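Local coordinates for protein cysteine desulfurase (Thermococcus onnurineus, PDB 5B89) that probably catalyses the transfer of sulfur from L-cysteine to a sulfur carrier, leaving L-alanine, with pyridoxal 5'-phosphate as its cofactor, at residues Ala212-Ala215 with Glu219-Val222; Leu230-Ser233 with Gly237-Gly240; Phe349-Leu354 with Glu411-Gly416. All coordinates share one frame; numbering follows the deposited sequence.

Contact 1. Residues Ala212-Ala215 with Glu219-Val222; sequences AQSA and EVNV. With PLP (pyridoxal-5'-phosphate), chain G.
Val220 and Ser214 meet because their first torsions turn CG2 and OG toward each other. In Val220 (chi1 172°) CG1 lies opposite the backbone N, which leaves CG2 beside that N and facing Ser214. In Ser214 (chi1 55°) OG sits between the backbone N and the carbonyl carbon. Val220 CG2 comes to 3.4 Å from Ser214 OG and 3.8 Å from Ser214 CB. The same methyl also lies 3.8 Å from Ala215 N. One methyl thus touches both Ser214 and the backbone N of Ala215. The contact is small and buried, and it is van der Waals in kind. Ser214 OG makes weak hydrogen bonds with His182 ND1 and Ala211 O.

The other end of 212-215 faces the cofactor. Ala212 CB lies against a face of the pyridine ring, 3.6 Å from PLP C2. Ala212 N is hydrogen-bonded to Asp210 OD1, another residue of the cofactor pocket. Gln213 bends at chi2 and points NE2 at PLP O3. That hydrogen bond is modelled very short and O3 is crowded, so its exact length is doubtful. Gln213 also touches the bound alanine.

Both segments belong to the loop between strands 206-210 and 229-233 of the mixed seven-stranded sheet, in the large domain of a fold-type I PLP enzyme. Ala215 packs on Phe232 and Val220 on Leu230, both of strand 229-233, while the backbone of Val222 hydrogen-bonds with Ile93 at the end of helix 73-93.

Contact 2. Residues Leu230-Ser233 with Gly237-Gly240; sequences LAFS and GPMG. With PLP (pyridoxal-5'-phosphate), chain G.
Phe232 and Pro238 meet obliquely, at the place where strand 229-233 runs out into the cofactor-binding loop of a fold-type I PLP enzyme. The strand ends at Ser233, which opens the sequence Ser-Gly-His-Lys; its serine, histidine and lysine all line the cofactor pocket. Pro238 comes two residues after the lysine.

The Phe232 ring is set with CG between its backbone N and carbonyl carbon (chi1 71°), which carries the ring to the side of the strand where Pro238 lies. CE1 and CD1 do the touching. Phe232 CE1 is 3.9 Å from Pro238 CG, and Phe232 CD1 is 4.1 Å from the same carbon. Phe232 also packs on Ala215 and Val246, and Pro238 on Leu297 of helix 291-307, so the pair lies in a buried apolar layer.

Ser233 is the next residue of the strand, and its side chain serves the cofactor. Its OG donates to PLP O1P at 2.5 Å, a very short bond whose length needs caution. The same OG is hydrogen-bonded to Thr106 OG1, which gives the hydroxyl a second polar partner beside the phosphate. The carbonyl of Ser233 is directed at the proline instead: Ser233 O lies 3.8 Å from Pro238 CG and 3.5 Å from Pro238 CD.

Contact 3. Residues Phe349-Leu354 with Glu411-Gly416; sequences FNVPGL and EELVKG
Leu413 CD2 is the point where the two segments press together. It lies 3.6 Å from Leu354 CD1 and 4.0 Å from Val351 CG1. The two leucine side chains run past each other in opposite directions and touch through one methyl of each. Val351 meets Leu413 at a slant. The Leu413 side chain has CG anti to the backbone N (chi1 -176°), which swings it out from the helix, and chi2 (167°) then sets CD2 within touch of both partners. Leu413 also packs on Ile362, while Val351 and Leu354 both rest on Val359, so helix 356-365 backs this part.

The contact joins a type II beta turn, Val351 to Leu354, to the last turns of helix 400-415. The turn follows edge strand 346-349 of the four-stranded mixed sheet, in the small domain of the fold-type I architecture. Leu354 N hydrogen-bonds to Val351 O at 3.1 Å and closes the turn; the side chains of both residues point toward the helix. Gly353 takes the positive phi (94°) usual at the third position of such a turn.

Packing is looser toward Val414, whose CG2 is 4.4 Å from Val351 CG1. Pro352 and Gly353, at the tip of the turn, are exposed. Glu411 and Lys415, one helical turn apart, form a salt bridge well away from the turn. Lys415 NZ gives a hydrogen bond to Glu411 OE2 at 2.7 Å, reaching the oxygen on its anti side and out of the carboxylate plane.

In the fold
The contacts follow one another along the chain. Contacts 1 and 2 are neighbours, with centres about 8 Å apart near the centre of the folded chain. Contact 1 lies in the loop before strand 229-233 and packs on it; contact 2 takes in the strand and the loop after it. They touch directly: Ala215 O lies 3.4 Å from Pro238 CD. Both reach the same cofactor, contact 1 at its ring side and contact 2 at its phosphate. Thr288 of the second subunit also hydrogen-bonds to this cofactor, so the site is built across the dimer. Contact 3 is separate, its centre about 34 Å from that of contact 1 and about 33 Å from that of contact 2. It is packing within the small domain, away from the cofactor.

Contact 1. Residues Ala212-Ala215 with Glu219-Val222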
loop_
_atom_site.group_PDB
_atom_site.type_symbol
_atom_site.label_atom_id
_atom_site.label_comp_id
_atom_site.label_asym_id
_atom_site.label_seq_id
_atom_site.Cartn_x
_atom_site.Cartn_y
_atom_site.Cartn_z
ATOM N N ALA B 212 2.485 16.245 0.680
ATOM C CA ALA B 212 2.740 15.290 1.786
ATOM C C ALA B 212 2.947 16.063 3.061
ATOM O O ALA B 212 2.586 15.523 4.113
ATOM C CB ALA B 212 3.912 14.430 1.471
ATOM N N GLN B 213 3.537 17.238 3.043
ATOM C CA GLN B 213 3.794 17.981 4.295
ATOM C C GLN B 213 2.812 19.033 4.604
ATOM O O GLN B 213 2.827 19.613 5.734
ATOM C CB GLN B 213 5.158 18.557 4.302
ATOM C CG GLN B 213 6.175 17.577 4.434
ATOM C CD GLN B 213 6.010 16.664 5.697
ATOM O OE1 GLN B 213 5.371 16.982 6.797
ATOM N NE2 GLN B 213 6.595 15.478 5.528
ATOM N N SER B 214 1.908 19.323 3.703
ATOM C CA SER B 214 0.859 20.253 3.932
ATOM C C SER B 214 -0.500 19.637 4.431
ATOM O O SER B 214 -1.208 20.217 5.270
ATOM C CB SER B 214 0.549 21.117 2.757
ATOM O OG SER B 214 0.269 20.367 1.611
ATOM N N ALA B 215 -0.887 18.469 3.899
ATOM C CA ALA B 215 -2.154 17.906 4.243
ATOM C C ALA B 215 -2.283 17.682 5.765
ATOM O O ALA B 215 -1.348 17.086 6.393
ATOM C CB ALA B 215 -2.320 16.598 3.525
ATOM N N GLU B 219 -4.703 24.338 4.900
ATOM C CA GLU B 219 -5.660 24.063 3.878
ATOM C C GLU B 219 -5.015 23.539 2.631
ATOM O O GLU B 219 -4.015 24.115 2.134
ATOM C CB GLU B 219 -6.416 25.349 3.515
ATOM C CG GLU B 219 -7.449 25.096 2.433
ATOM C CD GLU B 219 -8.321 26.345 2.111
ATOM O OE1 GLU B 219 -7.971 27.470 2.501
ATOM O OE2 GLU B 219 -9.349 26.167 1.439
ATOM N N VAL B 220 -5.568 22.417 2.137
ATOM C CA VAL B 220 -5.160 21.846 0.898
ATOM C C VAL B 220 -6.371 21.685 0.016
ATOM O O VAL B 220 -7.229 20.880 0.369
ATOM C CB VAL B 220 -4.395 20.494 1.047
ATOM C CG1 VAL B 220 -4.160 19.862 -0.326
ATOM C CG2 VAL B 220 -3.093 20.772 1.746
ATOM N N ASN B 221 -6.533 22.497 -1.052
ATOM C CA ASN B 221 -7.757 22.481 -1.809
ATOM C C ASN B 221 -7.367 22.474 -3.281
ATOM O O ASN B 221 -6.656 23.397 -3.760
ATOM C CB ASN B 221 -8.568 23.724 -1.519
ATOM C CG ASN B 221 -9.862 23.762 -2.273
ATOM O OD1 ASN B 221 -9.859 23.975 -3.439
ATOM N ND2 ASN B 221 -10.951 23.351 -1.632
ATOM N N VAL B 222 -7.789 21.472 -4.032
ATOM C CA VAL B 222 -7.353 21.283 -5.361
ATOM C C VAL B 222 -7.735 22.444 -6.332
ATOM O O VAL B 222 -7.027 22.701 -7.305
ATOM C CB VAL B 222 -7.718 19.926 -5.974
ATOM C CG1 VAL B 222 -7.020 18.783 -5.183
ATOM C CG2 VAL B 222 -9.212 19.757 -6.062
HETATM N N1 PLP G . 7.247 14.604 -0.091
HETATM C C2 PLP G . 7.357 15.371 1.028
HETATM C C2A PLP G . 7.400 16.881 0.938
HETATM C C3 PLP G . 7.473 14.688 2.251
HETATM O O3 PLP G . 7.581 15.404 3.398
HETATM C C4 PLP G . 7.388 13.272 2.291
HETATM C C4A PLP G . 7.586 12.565 3.690
HETATM C C5 PLP G . 7.189 12.575 1.072
HETATM C C6 PLP G . 7.138 13.244 -0.131
HETATM C C5A PLP G . 7.146 11.050 1.109
HETATM O O4P PLP G . 5.941 10.628 1.819
HETATM P P PLP G . 5.856 9.090 1.981
HETATM O O1P PLP G . 4.656 8.905 2.777
HETATM O O2P PLP G . 7.126 8.689 2.736
HETATM O O3P PLP G . 5.841 8.487 0.655
#

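Contact 2. Residues Leu230-Ser233 with Gly237-Gly240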
loop_
_atom_site.group_PDB
_atom_site.type_symbol
_atom_site.label_atom_id
_atom_site.label_comp_id
_atom_site.label_asym_id
_atom_site.label_seq_id
_atom_site.Cartn_x
_atom_site.Cartn_y
_atom_site.Cartn_z
ATOM N N LEU B 230 -2.450 15.617 -7.417
ATOM C CA LEU B 230 -2.038 15.984 -6.036
ATOM C C LEU B 230 -1.851 14.747 -5.219
ATOM O O LEU B 230 -2.674 13.848 -5.359
ATOM C CB LEU B 230 -2.954 16.953 -5.407
ATOM C CG LEU B 230 -2.577 17.481 -4.017
ATOM C CD1 LEU B 230 -3.027 18.874 -3.826
ATOM C CD2 LEU B 230 -3.179 16.608 -2.954
ATOM N N ALA B 231 -0.770 14.695 -4.451
ATOM C CA ALA B 231 -0.457 13.443 -3.659
ATOM C C ALA B 231 -0.298 13.843 -2.200
ATOM O O ALA B 231 0.222 14.913 -1.884
ATOM C CB ALA B 231 0.862 12.884 -4.156
ATOM N N PHE B 232 -0.787 13.018 -1.289
ATOM C CA PHE B 232 -0.474 13.131 0.132
ATOM C C PHE B 232 -0.474 11.788 0.807
ATOM O O PHE B 232 -0.871 10.810 0.212
ATOM C CB PHE B 232 -1.324 14.142 0.830
ATOM C CG PHE B 232 -2.753 13.802 1.037
ATOM C CD1 PHE B 232 -3.132 13.176 2.223
ATOM C CD2 PHE B 232 -3.748 14.153 0.145
ATOM C CE1 PHE B 232 -4.414 12.933 2.524
ATOM C CE2 PHE B 232 -5.051 13.920 0.461
ATOM C CZ PHE B 232 -5.405 13.262 1.658
ATOM N N SER B 233 0.061 11.760 2.041
ATOM C CA SER B 233 0.200 10.510 2.850
ATOM C C SER B 233 -0.674 10.548 4.056
ATOM O O SER B 233 -0.622 11.548 4.812
ATOM C CB SER B 233 1.644 10.297 3.358
ATOM O OG SER B 233 2.528 10.055 2.201
ATOM N N GLY B 237 0.333 14.560 8.387
ATOM C CA GLY B 237 -0.533 15.438 9.056
ATOM C C GLY B 237 -1.956 14.984 9.291
ATOM O O GLY B 237 -2.610 15.396 10.263
ATOM N N PRO B 238 -2.550 14.158 8.394
ATOM C CA PRO B 238 -3.945 13.742 8.586
ATOM C C PRO B 238 -4.188 12.826 9.814
ATOM O O PRO B 238 -5.349 12.462 10.033
ATOM C CB PRO B 238 -4.304 12.961 7.289
ATOM C CG PRO B 238 -3.436 13.602 6.273
ATOM C CD PRO B 238 -2.139 13.880 6.998
ATOM N N MET B 239 -3.127 12.376 10.492
ATOM C CA MET B 239 -3.239 11.596 11.752
ATOM C C MET B 239 -3.855 10.203 11.386
ATOM O O MET B 239 -4.542 9.616 12.248
ATOM C CB MET B 239 -4.067 12.305 12.869
ATOM C CG MET B 239 -3.200 13.445 13.364
ATOM S SD MET B 239 -4.032 14.137 14.855
ATOM C CE MET B 239 -3.624 15.836 14.847
ATOM N N GLY B 240 -3.618 9.686 10.218
ATOM C CA GLY B 240 -4.040 8.378 9.778
ATOM C C GLY B 240 -2.958 7.367 9.977
ATOM O O GLY B 240 -1.878 7.568 10.438
HETATM N N1 PLP G . 7.247 14.604 -0.091
HETATM C C2 PLP G . 7.357 15.371 1.028
HETATM C C2A PLP G . 7.400 16.881 0.938
HETATM C C3 PLP G . 7.473 14.688 2.251
HETATM O O3 PLP G . 7.581 15.404 3.398
HETATM C C4 PLP G . 7.388 13.272 2.291
HETATM C C4A PLP G . 7.586 12.565 3.690
HETATM C C5 PLP G . 7.189 12.575 1.072
HETATM C C6 PLP G . 7.138 13.244 -0.131
HETATM C C5A PLP G . 7.146 11.050 1.109
HETATM O O4P PLP G . 5.941 10.628 1.819
HETATM P P PLP G . 5.856 9.090 1.981
HETATM O O1P PLP G . 4.656 8.905 2.777
HETATM O O2P PLP G . 7.126 8.689 2.736
HETATM O O3P PLP G . 5.841 8.487 0.655
#

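Contact 3. Residues Phe349-Leu354 with Glu411-Gly416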
loop_
_atom_site.group_PDB
_atom_site.type_symbol
_atom_site.label_atom_id
_atom_site.label_comp_id
_atom_site.label_asym_id
_atom_site.label_seq_id
_atom_site.Cartn_x
_atom_site.Cartn_y
_atom_site.Cartn_z
ATOM N N PHE B 349 17.757 22.920 12.184
ATOM C CA PHE B 349 18.828 23.660 12.807
ATOM C C PHE B 349 20.067 22.794 12.922
ATOM O O PHE B 349 20.059 21.637 12.628
ATOM C CB PHE B 349 18.420 24.171 14.203
ATOM C CG PHE B 349 18.053 23.094 15.186
ATOM C CD1 PHE B 349 16.817 22.553 15.177
ATOM C CD2 PHE B 349 18.932 22.687 16.166
ATOM C CE1 PHE B 349 16.470 21.576 16.055
ATOM C CE2 PHE B 349 18.590 21.712 17.056
ATOM C CZ PHE B 349 17.355 21.157 17.011
ATOM N N ASN B 350 21.137 23.445 13.351
ATOM C CA ASN B 350 22.390 22.761 13.614
ATOM C C ASN B 350 23.101 23.422 14.787
ATOM O O ASN B 350 22.941 24.554 15.034
ATOM C CB ASN B 350 23.352 22.754 12.423
ATOM C CG ASN B 350 23.175 21.562 11.522
ATOM O OD1 ASN B 350 23.144 20.456 11.943
ATOM N ND2 ASN B 350 23.086 21.822 10.268
ATOM N N VAL B 351 23.887 22.634 15.475
ATOM C CA VAL B 351 24.720 23.137 16.562
ATOM C C VAL B 351 26.166 23.123 16.075
ATOM O O VAL B 351 26.656 22.102 15.750
ATOM C CB VAL B 351 24.597 22.310 17.844
ATOM C CG1 VAL B 351 25.519 22.891 18.911
ATOM C CG2 VAL B 351 23.168 22.298 18.341
ATOM N N PRO B 352 26.792 24.289 15.995
ATOM C CA PRO B 352 28.199 24.374 15.481
ATOM C C PRO B 352 29.117 23.496 16.290
ATOM O O PRO B 352 29.005 23.469 17.521
ATOM C CB PRO B 352 28.532 25.824 15.674
ATOM C CG PRO B 352 27.244 26.531 15.607
ATOM C CD PRO B 352 26.276 25.608 16.370
ATOM N N GLY B 353 29.901 22.672 15.607
ATOM C CA GLY B 353 30.747 21.709 16.305
ATOM C C GLY B 353 30.254 20.304 16.535
ATOM O O GLY B 353 31.034 19.450 16.917
ATOM N N LEU B 354 28.963 20.039 16.285
ATOM C CA LEU B 354 28.323 18.792 16.582
ATOM C C LEU B 354 27.554 18.262 15.367
ATOM O O LEU B 354 26.836 19.003 14.725
ATOM C CB LEU B 354 27.305 18.978 17.717
ATOM C CG LEU B 354 27.852 19.187 19.111
ATOM C CD1 LEU B 354 26.641 19.114 20.053
ATOM C CD2 LEU B 354 28.868 18.121 19.501
ATOM N N GLU B 411 19.846 24.575 25.694
ATOM C CA GLU B 411 20.697 25.538 26.433
ATOM C C GLU B 411 21.812 24.793 27.186
ATOM O O GLU B 411 22.949 25.152 27.066
ATOM C CB GLU B 411 19.805 26.357 27.328
ATOM C CG GLU B 411 20.565 27.407 28.153
ATOM C CD GLU B 411 19.670 28.267 29.000
ATOM O OE1 GLU B 411 18.479 28.563 28.621
ATOM O OE2 GLU B 411 20.177 28.669 30.108
ATOM N N GLU B 412 21.441 23.698 27.857
ATOM C CA GLU B 412 22.395 22.881 28.547
ATOM C C GLU B 412 23.392 22.275 27.560
ATOM O O GLU B 412 24.627 22.361 27.799
ATOM C CB GLU B 412 21.613 21.864 29.346
ATOM C CG GLU B 412 22.298 20.738 30.135
ATOM C CD GLU B 412 21.266 19.954 31.016
ATOM O OE1 GLU B 412 20.034 20.006 30.709
ATOM O OE2 GLU B 412 21.672 19.299 32.016
ATOM N N LEU B 413 22.939 21.803 26.389
ATOM C CA LEU B 413 23.827 21.292 25.420
ATOM C C LEU B 413 24.835 22.288 24.960
ATOM O O LEU B 413 25.974 21.967 24.860
ATOM C CB LEU B 413 23.007 20.738 24.239
ATOM C CG LEU B 413 23.670 20.039 23.094
ATOM C CD1 LEU B 413 22.541 19.376 22.319
ATOM C CD2 LEU B 413 24.398 20.930 22.165
ATOM N N VAL B 414 24.382 23.445 24.564
ATOM C CA VAL B 414 25.251 24.494 24.033
ATOM C C VAL B 414 26.270 24.944 25.105
ATOM O O VAL B 414 27.444 25.021 24.837
ATOM C CB VAL B 414 24.379 25.642 23.487
ATOM C CG1 VAL B 414 25.178 26.886 23.150
ATOM C CG2 VAL B 414 23.632 25.134 22.222
ATOM N N LYS B 415 25.778 25.191 26.320
ATOM C CA LYS B 415 26.734 25.519 27.443
ATOM C C LYS B 415 27.734 24.429 27.748
ATOM O O LYS B 415 28.829 24.689 28.204
ATOM C CB LYS B 415 25.870 25.837 28.678
ATOM C CG LYS B 415 25.143 27.155 28.549
ATOM C CD LYS B 415 24.142 27.370 29.659
ATOM C CE LYS B 415 23.671 28.808 29.578
ATOM N NZ LYS B 415 22.700 29.382 30.583
ATOM N N GLY B 416 27.370 23.185 27.529
ATOM C CA GLY B 416 28.291 22.083 27.703
ATOM C C GLY B 416 29.338 21.844 26.633
ATOM O O GLY B 416 30.113 20.917 26.804
#